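6-phosphogluconate dehydrogenase, NAD-binding (Mycolicibacterium smegmatis MC2 155, PDB 6SMT) reduces imines with S-enantioselectivity, probably using hydride from bound NADPH. Local coordinates at residues V225-R228 with V229-R233; T103-R106 with A107-T110; A278-G281 with D282-I285; A253-E257 with A258-A262; V196-N200 with G201-S205. All coordinates share one frame; numbering follows the deposited sequence. Where two conformers were deposited one is given.

Contact 1: residues V225-R228 with V229-R233; sequences VAQR and VEDDR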
loop_
_atom_site.group_PDB
_atom_site.type_symbol
_atom_site.label_atom_id
_atom_site.label_comp_id
_atom_site.label_asym_id
_atom_site.label_seq_id
_atom_site.Cartn_x
_atom_site.Cartn_y
_atom_site.Cartn_z
ATOM N N VAL B 225 11.558 0.063 7.827
ATOM C CA VAL B 225 12.280 0.227 6.553
ATOM C C VAL B 225 12.852 1.650 6.511
ATOM O O VAL B 225 14.024 1.800 6.167
ATOM C CB VAL B 225 11.368 -0.063 5.354
ATOM C CG1 VAL B 225 11.948 0.437 4.073
ATOM C CG2 VAL B 225 10.956 -1.523 5.301
ATOM N N ALA B 226 12.111 2.685 6.889
ATOM C CA ALA B 226 12.633 4.056 6.922
ATOM C C ALA B 226 13.831 4.225 7.843
ATOM O O ALA B 226 14.795 4.837 7.461
ATOM C CB ALA B 226 11.543 5.001 7.316
ATOM N N GLN B 227 13.777 3.588 9.025
ATOM C CA GLN B 227 14.918 3.672 9.963
ATOM C C GLN B 227 16.127 2.973 9.370
ATOM O O GLN B 227 17.236 3.486 9.473
ATOM C CB GLN B 227 14.489 3.149 11.314
ATOM C CG GLN B 227 15.608 3.397 12.359
ATOM C CD GLN B 227 15.716 4.873 12.688
ATOM O OE1 GLN B 227 14.682 5.471 12.988
ATOM N NE2 GLN B 227 16.907 5.485 12.521
ATOM N N ARG B 228 15.942 1.810 8.770
ATOM C CA ARG B 228 17.046 1.067 8.167
ATOM C C ARG B 228 17.652 1.825 7.014
ATOM O O ARG B 228 18.868 1.805 6.848
ATOM C CB ARG B 228 16.537 -0.310 7.739
ATOM C CG ARG B 228 16.272 -1.270 8.880
ATOM C CD ARG B 228 15.790 -2.604 8.386
ATOM N NE ARG B 228 15.806 -3.743 9.314
ATOM C CZ ARG B 228 16.870 -4.547 9.495
ATOM N NH1 ARG B 228 18.048 -4.235 8.963
ATOM N NH2 ARG B 228 16.713 -5.650 10.213
ATOM N N VAL B 229 16.826 2.441 6.218
ATOM C CA VAL B 229 17.344 3.271 5.103
ATOM C C VAL B 229 18.148 4.441 5.640
ATOM O O VAL B 229 19.301 4.670 5.165
ATOM C CB VAL B 229 16.180 3.697 4.221
ATOM C CG1 VAL B 229 16.628 4.769 3.255
ATOM C CG2 VAL B 229 15.587 2.560 3.466
ATOM N N GLU B 230 17.666 5.098 6.689
ATOM C CA GLU B 230 18.439 6.223 7.274
ATOM C C GLU B 230 19.741 5.798 7.904
ATOM O O GLU B 230 20.716 6.542 7.764
ATOM C CB GLU B 230 17.619 6.869 8.369
ATOM C CG GLU B 230 16.877 7.990 7.753
ATOM C CD GLU B 230 16.082 8.911 8.680
ATOM O OE1 GLU B 230 15.970 8.618 9.925
ATOM O OE2 GLU B 230 15.621 9.901 8.171
ATOM N N ASP B 231 19.766 4.644 8.553
ATOM C CA ASP B 231 20.897 4.064 9.292
ATOM C C ASP B 231 21.822 3.358 8.304
ATOM O O ASP B 231 22.937 3.021 8.703
ATOM C CB ASP B 231 20.443 3.101 10.403
ATOM C CG ASP B 231 19.704 3.739 11.563
ATOM O OD1 ASP B 231 19.880 4.938 11.692
ATOM O OD2 ASP B 231 19.055 3.009 12.360
ATOM N N ASP B 232 21.396 3.113 7.071
ATOM C CA ASP B 232 22.125 2.226 6.153
ATOM C C ASP B 232 22.357 0.893 6.843
ATOM O O ASP B 232 23.482 0.418 6.872
ATOM C CB ASP B 232 23.485 2.807 5.721
ATOM C CG ASP B 232 24.083 2.131 4.488
ATOM O OD1 ASP B 232 23.331 1.470 3.749
ATOM O OD2 ASP B 232 25.329 2.242 4.296
ATOM N N ARG B 233 21.313 0.290 7.418
ATOM C CA ARG B 233 21.416 -0.898 8.269
ATOM C C ARG B 233 20.441 -1.931 7.675
ATOM O O ARG B 233 19.247 -1.828 7.980
ATOM C CB ARG B 233 21.072 -0.609 9.733
ATOM C CG ARG B 233 21.269 -1.830 10.600
ATOM C CD ARG B 233 20.767 -1.635 11.987
ATOM N NE ARG B 233 19.327 -1.674 12.090
ATOM C CZ ARG B 233 18.609 -2.771 12.248
ATOM N NH1 ARG B 233 19.161 -4.004 12.378
ATOM N NH2 ARG B 233 17.322 -2.594 12.399
#
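The guanidinium of Arg228 lies flat against that of Arg233, with centres 3.7 Å apart and planes inclined by 26°. NH2 of Arg233 sits over the centre of the Arg228 group, 3.5 Å from Arg228 CZ. Two positive charges at this distance are probably tolerated because the buried Arg228 has other commitments: NE makes a salt bridge to Glu224, and NH1 donates both to Ser235 O and, at 2.9 Å, to Arg233 O. That last acceptor lies near the guanidinium plane, but NH1 approaches it from above its carbonyl plane.

The stack lies beside the Schellman motif that ends helix 204-231: Asp232 has positive phi, Arg233 N returns to Arg228 O at 2.9 Å, and Asp232 N bonds to Val229 O. Val225 and Val229 line another flank, CG1 to CG2 4.3 Å, where Val225 packs on Phe190 of the second subunit; Glu230 OE2 bonds to Ser205 of the same neighbour.

The exposed pair Gln227 and Asp231 is held far more loosely. A bend at chi2 (71°) folds the Gln227 chain back, and its NE2 faces both carboxylate oxygens, with weak hydrogen bonds of 3.1 Å to Asp231 OD1 and 3.3 Å to Asp231 OD2. Amide and carboxylate are twisted 42° apart, well short of coplanar.

Contact 2: residues T103-R106 with A107-T110; sequences TPDR and ARRT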
loop_
_atom_site.group_PDB
_atom_site.type_symbol
_atom_site.label_atom_id
_atom_site.label_comp_id
_atom_site.label_asym_id
_atom_site.label_seq_id
_atom_site.Cartn_x
_atom_site.Cartn_y
_atom_site.Cartn_z
ATOM N N THR B 103 3.893 19.220 -10.135
ATOM C CA THR B 103 5.283 19.091 -9.680
ATOM C C THR B 103 5.756 20.313 -8.913
ATOM O O THR B 103 5.176 21.411 -8.944
ATOM C CB THR B 103 6.194 18.899 -10.863
ATOM O OG1 THR B 103 6.179 20.125 -11.618
ATOM C CG2 THR B 103 5.742 17.744 -11.704
ATOM N N PRO B 104 6.832 20.151 -8.125
ATOM C CA PRO B 104 7.413 21.282 -7.441
ATOM C C PRO B 104 7.733 22.473 -8.355
ATOM O O PRO B 104 7.492 23.603 -7.983
ATOM C CB PRO B 104 8.662 20.668 -6.782
ATOM C CG PRO B 104 8.247 19.232 -6.569
ATOM C CD PRO B 104 7.392 18.848 -7.729
ATOM N N ASP B 105 8.274 22.176 -9.553
ATOM C CA ASP B 105 8.603 23.329 -10.397
ATOM C C ASP B 105 7.323 24.005 -10.876
ATOM O O ASP B 105 7.405 25.233 -11.098
ATOM C CB ASP B 105 9.449 22.896 -11.587
ATOM C CG ASP B 105 10.935 22.827 -11.237
ATOM O OD1 ASP B 105 11.415 23.363 -10.169
ATOM O OD2 ASP B 105 11.665 22.279 -12.053
ATOM N N ARG B 106 6.176 23.325 -11.066
ATOM C CA ARG B 106 4.929 23.994 -11.445
ATOM C C ARG B 106 4.436 24.851 -10.267
ATOM O O ARG B 106 3.858 25.891 -10.483
ATOM C CB ARG B 106 3.884 23.028 -11.949
ATOM C CG ARG B 106 4.286 22.403 -13.281
ATOM C CD ARG B 106 4.660 23.355 -14.401
ATOM N NE ARG B 106 3.523 24.161 -14.733
ATOM C CZ ARG B 106 2.657 23.950 -15.714
ATOM N NH1 ARG B 106 2.856 22.920 -16.492
ATOM N NH2 ARG B 106 1.559 24.684 -15.859
ATOM N N ALA B 107 4.585 24.417 -9.040
ATOM C CA ALA B 107 4.170 25.238 -7.894
ATOM C C ALA B 107 4.992 26.527 -7.842
ATOM O O ALA B 107 4.434 27.593 -7.609
ATOM C CB ALA B 107 4.334 24.436 -6.665
ATOM N N ARG B 108 6.292 26.426 -8.088
ATOM C CA ARG B 108 7.181 27.634 -8.098
ATOM C C ARG B 108 6.816 28.545 -9.263
ATOM O O ARG B 108 6.814 29.750 -9.094
ATOM C CB ARG B 108 8.630 27.161 -8.175
ATOM C CG ARG B 108 9.158 26.388 -6.971
ATOM C CD ARG B 108 10.576 25.786 -7.199
ATOM N NE ARG B 108 10.936 24.898 -6.124
ATOM C CZ ARG B 108 11.153 23.661 -6.225
ATOM N NH1 ARG B 108 11.316 23.077 -7.427
ATOM N NH2 ARG B 108 11.395 23.006 -5.106
ATOM N N ARG B 109 6.463 27.997 -10.396
ATOM C CA ARG B 109 6.073 28.808 -11.559
ATOM C C ARG B 109 4.824 29.565 -11.227
ATOM O O ARG B 109 4.711 30.776 -11.538
ATOM C CB ARG B 109 5.852 27.905 -12.764
ATOM C CG ARG B 109 5.632 28.675 -14.061
ATOM C CD ARG B 109 5.078 27.853 -15.183
ATOM N NE ARG B 109 5.926 26.779 -15.588
ATOM C CZ ARG B 109 5.656 26.035 -16.647
ATOM N NH1 ARG B 109 4.576 26.272 -17.385
ATOM N NH2 ARG B 109 6.454 25.038 -16.975
ATOM N N THR B 110 3.834 28.884 -10.680
ATOM C CA THR B 110 2.579 29.555 -10.337
ATOM C C THR B 110 2.824 30.637 -9.262
ATOM O O THR B 110 2.219 31.708 -9.335
ATOM C CB THR B 110 1.536 28.497 -9.875
ATOM O OG1 THR B 110 1.282 27.603 -10.973
ATOM C CG2 THR B 110 0.256 29.148 -9.441
#
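Arg106 overlaps Arg109 in an almost perfectly parallel guanidinium stack, planes 3° apart and centres separated by 3.8 Å. The two chains run side by side in the same direction, one helical turn apart. The overlap is slightly shifted: Arg106 NE lies over the centre of the Arg109 group, 3.4 Å from Arg109 CZ, while Arg109 NH1 stands over the middle of the Arg106 group. Bends at both chi2 (-53°) and chi3 curl the Arg106 chain and lay its guanidinium over the face of the Arg109 group.

A second arginine works on another flank. Arg108 reaches back in an extended chain and gives NH1 to Asp105 OD1 at 2.8 Å, a salt bridge that lies in the guanidinium plane but meets the carboxylate from above its own, the two planes being 70° apart. One face of the same guanidinium rests near Pro104, with NH1 3.6 Å from Pro104 CB.

These residues form the first turns of helix 104-116, the crossover between strands 95-98 and 120-126 of the Rossmann-type domain. Thr103 is its N-cap, OG1 accepting from Arg106 N at 3.2 Å, and Thr110 OG1 bonds to Asp81 and His77 of helix 77-87.

The stacked charges have counter-ions nearby: Asp78 makes a salt bridge with Arg106 NH2, and Asp81 OD2 adds a long, weak ion pair to the same NH2. Together with the salt bridge from Arg108 NH2 to Asp168, this suggests that acidic neighbours probably offset part of the repulsion expected of so arginine-rich a turn.

Contact 3: residues A278-G281 with D282-I285; sequences AGHG and DDEI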
loop_
_atom_site.group_PDB
_atom_site.type_symbol
_atom_site.label_atom_id
_atom_site.label_comp_id
_atom_site.label_asym_id
_atom_site.label_seq_id
_atom_site.Cartn_x
_atom_site.Cartn_y
_atom_site.Cartn_z
ATOM N N ALA B 278 23.513 -8.291 -6.606
ATOM C CA ALA B 278 24.472 -7.385 -5.967
ATOM C C ALA B 278 25.058 -8.013 -4.712
ATOM O O ALA B 278 25.876 -7.352 -4.070
ATOM C CB ALA B 278 23.845 -6.081 -5.689
ATOM N N GLY B 279 24.624 -9.189 -4.338
ATOM C CA GLY B 279 25.104 -9.987 -3.196
ATOM C C GLY B 279 24.397 -9.706 -1.882
ATOM O O GLY B 279 24.903 -10.065 -0.817
ATOM N N HIS B 280 23.193 -9.155 -1.953
ATOM C CA HIS B 280 22.433 -8.700 -0.788
ATOM C C HIS B 280 21.206 -9.593 -0.573
ATOM O O HIS B 280 20.299 -9.118 0.160
ATOM C CB HIS B 280 22.042 -7.225 -0.900
ATOM C CG HIS B 280 23.197 -6.329 -1.010
ATOM N ND1 HIS B 280 24.208 -6.404 -0.090
ATOM C CD2 HIS B 280 23.487 -5.362 -1.915
ATOM C CE1 HIS B 280 25.136 -5.476 -0.429
ATOM N NE2 HIS B 280 24.713 -4.811 -1.545
ATOM N N GLY B 281 21.186 -10.847 -1.029
ATOM C CA GLY B 281 20.038 -11.718 -0.782
ATOM C C GLY B 281 19.752 -11.926 0.683
ATOM O O GLY B 281 18.558 -12.169 1.035
ATOM N N ASP B 282 20.725 -11.912 1.586
ATOM C CA ASP B 282 20.440 -12.167 2.995
ATOM C C ASP B 282 19.960 -10.914 3.692
ATOM O O ASP B 282 19.533 -11.050 4.876
ATOM C CB ASP B 282 21.697 -12.587 3.774
ATOM C CG ASP B 282 22.378 -13.825 3.294
ATOM O OD1 ASP B 282 21.716 -14.651 2.684
ATOM O OD2 ASP B 282 23.620 -13.927 3.590
ATOM N N ASP B 283 19.988 -9.752 3.064
ATOM C CA ASP B 283 19.622 -8.510 3.745
ATOM C C ASP B 283 18.091 -8.365 3.867
ATOM O O ASP B 283 17.330 -9.134 3.223
ATOM C CB ASP B 283 20.114 -7.309 2.958
ATOM C CG ASP B 283 21.588 -7.013 3.088
ATOM O OD1 ASP B 283 22.230 -7.692 3.886
ATOM O OD2 ASP B 283 22.021 -6.082 2.398
ATOM N N GLU B 284 17.692 -7.494 4.783
ATOM C CA GLU B 284 16.284 -7.089 4.913
ATOM C C GLU B 284 15.804 -6.452 3.611
ATOM O O GLU B 284 16.548 -5.799 2.858
ATOM C CB GLU B 284 16.192 -6.178 6.143
ATOM C CG GLU B 284 14.775 -5.804 6.547
ATOM C CD GLU B 284 13.894 -6.810 7.210
ATOM O OE1 GLU B 284 14.377 -7.847 7.566
ATOM O OE2 GLU B 284 12.714 -6.441 7.407
ATOM N N ILE B 285 14.483 -6.490 3.413
ATOM C CA ILE B 285 13.835 -5.935 2.226
ATOM C C ILE B 285 13.993 -4.438 2.130
ATOM O O ILE B 285 13.784 -3.874 1.040
ATOM C CB ILE B 285 12.369 -6.519 2.159
ATOM C CG1 ILE B 285 11.605 -6.332 3.438
ATOM C CG2 ILE B 285 12.359 -8.026 1.803
ATOM C CD1 ILE B 285 11.228 -4.923 3.637
HETATM O O HOH W 1 23.610 -11.577 1.123
HETATM O O HOH W 2 24.483 -8.057 2.099
#
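ND1 of His280 and OD1 of Asp283 share a water, which lies in the plane of the imidazole 2.8 Å from ND1 and donates a weak bond of 2.9 Å to the carboxylate oxygen. Both side chains leave the backbone with CG opposite the carbonyl carbon (chi1 -60° for His280, -77° for Asp283) and run alongside each other, ring and carboxylate planes 18° apart. Asp283 OD2 comes within 3.3 Å of His280 ND1, but the angle is too poor for a hydrogen bond; this oxygen is instead the salt-bridge partner of Arg287 NE.

The backbone beneath them is a type I beta turn, closed by Asp283 N to His280 O at 3.0 Å. It follows directly on the Schellman motif that ends helix 263-280, with Gly279 at positive phi. A second water spans the junction, donating to Gly279 O at 2.8 Å and accepting from Asp282 N at 2.9 Å.

Beyond the turn, Gly281 and Asp283 make backbone bonds with Ser242 and Val241 of helix 241-257. Glu284 OE1 receives the amides of Ala239 and the NADPH-binding Ser238, Ile285 touches the bound 2-ethylhexanol, and both lean on helix 204-231.

Contact 4: residues A253-E257 with A258-A262; sequences AASRE and AGVDA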
loop_
_atom_site.group_PDB
_atom_site.type_symbol
_atom_site.label_atom_id
_atom_site.label_comp_id
_atom_site.label_asym_id
_atom_site.label_seq_id
_atom_site.Cartn_x
_atom_site.Cartn_y
_atom_site.Cartn_z
ATOM N N ALA B 253 3.259 -15.575 -11.376
ATOM C CA ALA B 253 2.648 -16.822 -11.930
ATOM C C ALA B 253 1.150 -16.836 -11.663
ATOM O O ALA B 253 0.301 -17.118 -12.546
ATOM C CB ALA B 253 3.316 -17.995 -11.374
ATOM N N ALA B 254 0.731 -16.511 -10.431
ATOM C CA ALA B 254 -0.710 -16.480 -10.134
ATOM C C ALA B 254 -1.440 -15.447 -10.934
ATOM O O ALA B 254 -2.627 -15.656 -11.370
ATOM C CB ALA B 254 -0.862 -16.291 -8.631
ATOM N N SER B 255 -0.837 -14.264 -11.200
ATOM C CA SER B 255 -1.474 -13.213 -11.988
ATOM C C SER B 255 -1.712 -13.775 -13.404
ATOM O O SER B 255 -2.798 -13.591 -13.950
ATOM C CB SER B 255 -0.635 -11.967 -11.927
ATOM O OG SER B 255 -1.186 -10.912 -12.657
ATOM N N ARG B 256 -0.653 -14.364 -13.957
ATOM C CA ARG B 256 -0.644 -14.922 -15.363
ATOM C C ARG B 256 -1.810 -15.891 -15.478
ATOM O O ARG B 256 -2.671 -15.723 -16.403
ATOM C CB ARG B 256 0.670 -15.651 -15.688
ATOM C CG ARG B 256 1.817 -14.692 -16.030
ATOM C CD ARG B 256 2.957 -15.083 -16.999
ATOM N NE ARG B 256 4.295 -14.800 -16.439
ATOM C CZ ARG B 256 5.464 -15.200 -16.983
ATOM N NH1 ARG B 256 5.492 -15.859 -18.147
ATOM N NH2 ARG B 256 6.605 -14.933 -16.368
ATOM N N GLU B 257 -1.872 -16.796 -14.530
ATOM C CA GLU B 257 -2.855 -17.891 -14.539
ATOM C C GLU B 257 -4.263 -17.323 -14.457
ATOM O O GLU B 257 -5.185 -17.912 -15.080
ATOM C CB GLU B 257 -2.561 -18.874 -13.443
ATOM C CG GLU B 257 -3.711 -19.839 -13.301
ATOM C CD GLU B 257 -3.356 -21.125 -12.604
ATOM O OE1 GLU B 257 -2.129 -21.467 -12.614
ATOM O OE2 GLU B 257 -4.315 -21.825 -12.158
ATOM N N ALA B 258 -4.461 -16.207 -13.758
ATOM C CA ALA B 258 -5.763 -15.540 -13.617
ATOM C C ALA B 258 -6.128 -14.667 -14.822
ATOM O O ALA B 258 -7.204 -14.082 -14.865
ATOM C CB ALA B 258 -5.770 -14.729 -12.325
ATOM N N GLY B 259 -5.254 -14.512 -15.799
ATOM C CA GLY B 259 -5.508 -13.685 -16.970
ATOM C C GLY B 259 -5.339 -12.209 -16.620
ATOM O O GLY B 259 -5.965 -11.351 -17.282
ATOM N N VAL B 260 -4.431 -11.915 -15.680
ATOM C CA VAL B 260 -4.222 -10.505 -15.268
ATOM C C VAL B 260 -2.762 -10.080 -15.504
ATOM O O VAL B 260 -1.847 -10.863 -15.186
ATOM C CB VAL B 260 -4.563 -10.358 -13.774
ATOM C CG1 VAL B 260 -4.513 -8.935 -13.331
ATOM C CG2 VAL B 260 -5.945 -10.956 -13.443
ATOM N N ASP B 261 -2.583 -8.925 -16.107
ATOM C CA ASP B 261 -1.248 -8.375 -16.340
ATOM C C ASP B 261 -0.506 -8.222 -14.993
ATOM O O ASP B 261 -1.165 -7.846 -14.030
ATOM C CB ASP B 261 -1.359 -7.032 -17.018
ATOM C CG ASP B 261 -0.029 -6.432 -17.383
ATOM O OD1 ASP B 261 0.582 -6.975 -18.346
ATOM O OD2 ASP B 261 0.457 -5.552 -16.696
ATOM N N ALA B 262 0.767 -8.510 -14.945
ATOM C CA ALA B 262 1.548 -8.442 -13.687
ATOM C C ALA B 262 2.615 -7.345 -13.788
ATOM O O ALA B 262 3.648 -7.474 -13.192
ATOM C CB ALA B 262 2.162 -9.790 -13.440
#
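Helix 241-257 ends in a Schellman motif: Gly259 adopts positive phi (77°), Val260 N returns to Ser255 O at 2.9 Å, and Gly259 N bonds to Arg256 O, also at 2.9 Å. Ser255 O additionally receives a weak bond from Ala258 N, whose stronger link is the helical one to Ala254 O. The chain then runs extended through Val260 and Asp261 to Ala262, the N-cap of helix 263-280.

Ser255 is the side chain that fastens this exit to the helix. With OG opposite its own backbone N (chi1 -180°), the hydroxyl lies over the departing chain and donates to Val260 O at 2.6 Å, approaching 62° out of that carbonyl plane. Ala262 turns its methyl toward the same spot, CB 3.6 Å from Ser255 OG, and the CB of Val260 stands at the same separation from the oxygen. Asp261 faces the other way, its OD2 bonding to Gly263 N and to Tyr271 OH of the second subunit.

His192 NE2 of helix 171-199 bonds Ser255 OG and makes a weak bond to Asp261 O. Since the serine proton goes to Val260 O, the hydroxyl probably accepts from His192, a two-way role that satisfies a buried polar group.

Contact 5: residues V196-N200 with G201-S205; sequences VARAN and GIEPS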
loop_
_atom_site.group_PDB
_atom_site.type_symbol
_atom_site.label_atom_id
_atom_site.label_comp_id
_atom_site.label_asym_id
_atom_site.label_seq_id
_atom_site.Cartn_x
_atom_site.Cartn_y
_atom_site.Cartn_z
ATOM N N VAL B 196 -7.111 -10.885 -9.139
ATOM C CA VAL B 196 -6.511 -12.237 -9.023
ATOM C C VAL B 196 -7.344 -13.021 -8.014
ATOM O O VAL B 196 -7.623 -14.222 -8.272
ATOM C CB VAL B 196 -5.056 -12.175 -8.612
ATOM C CG1 VAL B 196 -4.533 -13.588 -8.382
ATOM C CG2 VAL B 196 -4.245 -11.467 -9.685
ATOM N N ALA B 197 -7.804 -12.444 -6.940
ATOM C CA ALA B 197 -8.665 -13.124 -5.942
ATOM C C ALA B 197 -9.945 -13.554 -6.659
ATOM O O ALA B 197 -10.372 -14.754 -6.423
ATOM C CB ALA B 197 -8.911 -12.213 -4.775
ATOM N N ARG B 198 -10.552 -12.707 -7.464
ATOM C CA ARG B 198 -11.854 -13.054 -8.088
ATOM C C ARG B 198 -11.675 -14.245 -9.004
ATOM O O ARG B 198 -12.569 -15.173 -8.994
ATOM C CB ARG B 198 -12.453 -11.860 -8.826
ATOM C CG ARG B 198 -13.723 -12.162 -9.570
ATOM C CD ARG B 198 -14.324 -10.814 -9.929
ATOM N NE ARG B 198 -15.396 -10.462 -9.041
ATOM C CZ ARG B 198 -16.183 -9.404 -9.242
ATOM N NH1 ARG B 198 -15.916 -8.571 -10.228
ATOM N NH2 ARG B 198 -17.273 -9.291 -8.546
ATOM N N ALA B 199 -10.571 -14.277 -9.721
ATOM C CA ALA B 199 -10.307 -15.394 -10.628
ATOM C C ALA B 199 -10.165 -16.690 -9.828
ATOM O O ALA B 199 -10.363 -17.811 -10.415
ATOM C CB ALA B 199 -9.094 -15.136 -11.466
ATOM N N ASN B 200 -9.728 -16.628 -8.598
ATOM C CA ASN B 200 -9.519 -17.764 -7.680
ATOM C C ASN B 200 -10.761 -18.033 -6.829
ATOM O O ASN B 200 -10.664 -18.749 -5.804
ATOM C CB ASN B 200 -8.270 -17.579 -6.809
ATOM C CG ASN B 200 -7.002 -17.920 -7.554
ATOM O OD1 ASN B 200 -6.530 -19.078 -7.560
ATOM N ND2 ASN B 200 -6.378 -16.893 -8.130
ATOM N N GLY B 201 -11.914 -17.461 -7.160
ATOM C CA GLY B 201 -13.179 -17.694 -6.429
ATOM C C GLY B 201 -13.293 -17.017 -5.105
ATOM O O GLY B 201 -14.096 -17.408 -4.248
ATOM N N ILE B 202 -12.527 -15.931 -4.907
ATOM C CA ILE B 202 -12.639 -15.105 -3.694
ATOM C C ILE B 202 -13.160 -13.719 -4.071
ATOM O O ILE B 202 -12.444 -12.962 -4.722
ATOM C CB ILE B 202 -11.257 -14.993 -2.987
ATOM C CG1 ILE B 202 -10.619 -16.356 -2.725
ATOM C CG2 ILE B 202 -11.379 -14.120 -1.769
ATOM C CD1 ILE B 202 -9.099 -16.257 -2.401
ATOM N N GLU B 203 -14.423 -13.432 -3.729
ATOM C CA GLU B 203 -15.055 -12.137 -4.062
ATOM C C GLU B 203 -14.436 -11.080 -3.159
ATOM O O GLU B 203 -13.905 -11.380 -2.096
ATOM C CB GLU B 203 -16.552 -12.301 -3.948
ATOM C CG GLU B 203 -17.112 -13.112 -5.132
ATOM C CD GLU B 203 -16.983 -12.355 -6.442
ATOM O OE1 GLU B 203 -17.720 -11.356 -6.567
ATOM O OE2 GLU B 203 -16.022 -12.566 -7.255
ATOM N N PRO B 204 -14.543 -9.794 -3.563
ATOM C CA PRO B 204 -13.931 -8.731 -2.800
ATOM C C PRO B 204 -14.416 -8.732 -1.367
ATOM O O PRO B 204 -13.627 -8.526 -0.449
ATOM C CB PRO B 204 -14.348 -7.467 -3.596
ATOM C CG PRO B 204 -14.419 -7.966 -5.006
ATOM C CD PRO B 204 -15.012 -9.355 -4.885
ATOM N N SER B 205 -15.702 -8.962 -1.145
ATOM C CA SER B 205 -16.242 -8.944 0.235
ATOM C C SER B 205 -15.591 -10.004 1.135
ATOM O O SER B 205 -15.473 -9.758 2.328
ATOM C CB SER B 205 -17.729 -9.097 0.265
ATOM O OG SER B 205 -18.114 -10.232 -0.444
HETATM O O HOH W 3 -14.936 -14.953 -7.361
#
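Arg198 and Glu203 meet side-on, edge to edge, with guanidinium and carboxylate planes only 12° apart. NE donates to Glu203 OE2 at 2.8 Å and NH2 to Glu203 OE1 at 2.9 Å. Both carboxylate oxygens use their syn lone pairs and lie in the guanidinium plane, which gives a bidentate salt bridge of near-ideal shape. The pairing depends on a kink in each chain: Arg198 leaves the helix with CG opposite the backbone N and bends at chi3 (-101°), while Glu203, bent at chi2 (-67°), folds its carboxylate back toward the helix. A water links the carboxylate to the backbone, donating to Glu203 OE2 at 2.6 Å and to Arg198 O at 2.9 Å.

Asn200 faces elsewhere. Its ND2 turns back along the helix to Val196 O at 3.0 Å, on the face of that carbonyl opposite the Asn200 backbone N. Ala197 and Ile202 form the apolar side, CB to CB 4.1 Å, and they pack respectively on Ala178 and Phe175 of the second subunit.

Underneath runs a Schellman motif, defined by Ile202 N to Ala197 O (2.9 Å) and Gly201 N to Arg198 O, with Gly201 at positive phi. It terminates helix 171-199, and within two residues Glu203 serves as N-cap of helix 204-231: a short connection between two consecutive helices, which the salt bridge ties together.

In the fold
Along the chain the order is contact 2, 5, 1, 4, 3. Contact 2 alone lies in the Rossmann-type NADPH-binding domain, its centre about 30 to 42 Å from those of the others, which all belong to the helical C-terminal domain. There they form two touching pairs. Contacts 4 and 5, centres about 13 Å apart, meet through Ala258 CB and Ala199 CB at 3.5 Å; contacts 1 and 3, centres about 14 Å apart, also touch. Contacts 5 and 1 mark the two ends of helix 204-231, about 36 Å between centres. Contact 5 of one subunit meets contact 1 of the other, so these helix ends also join the dimer.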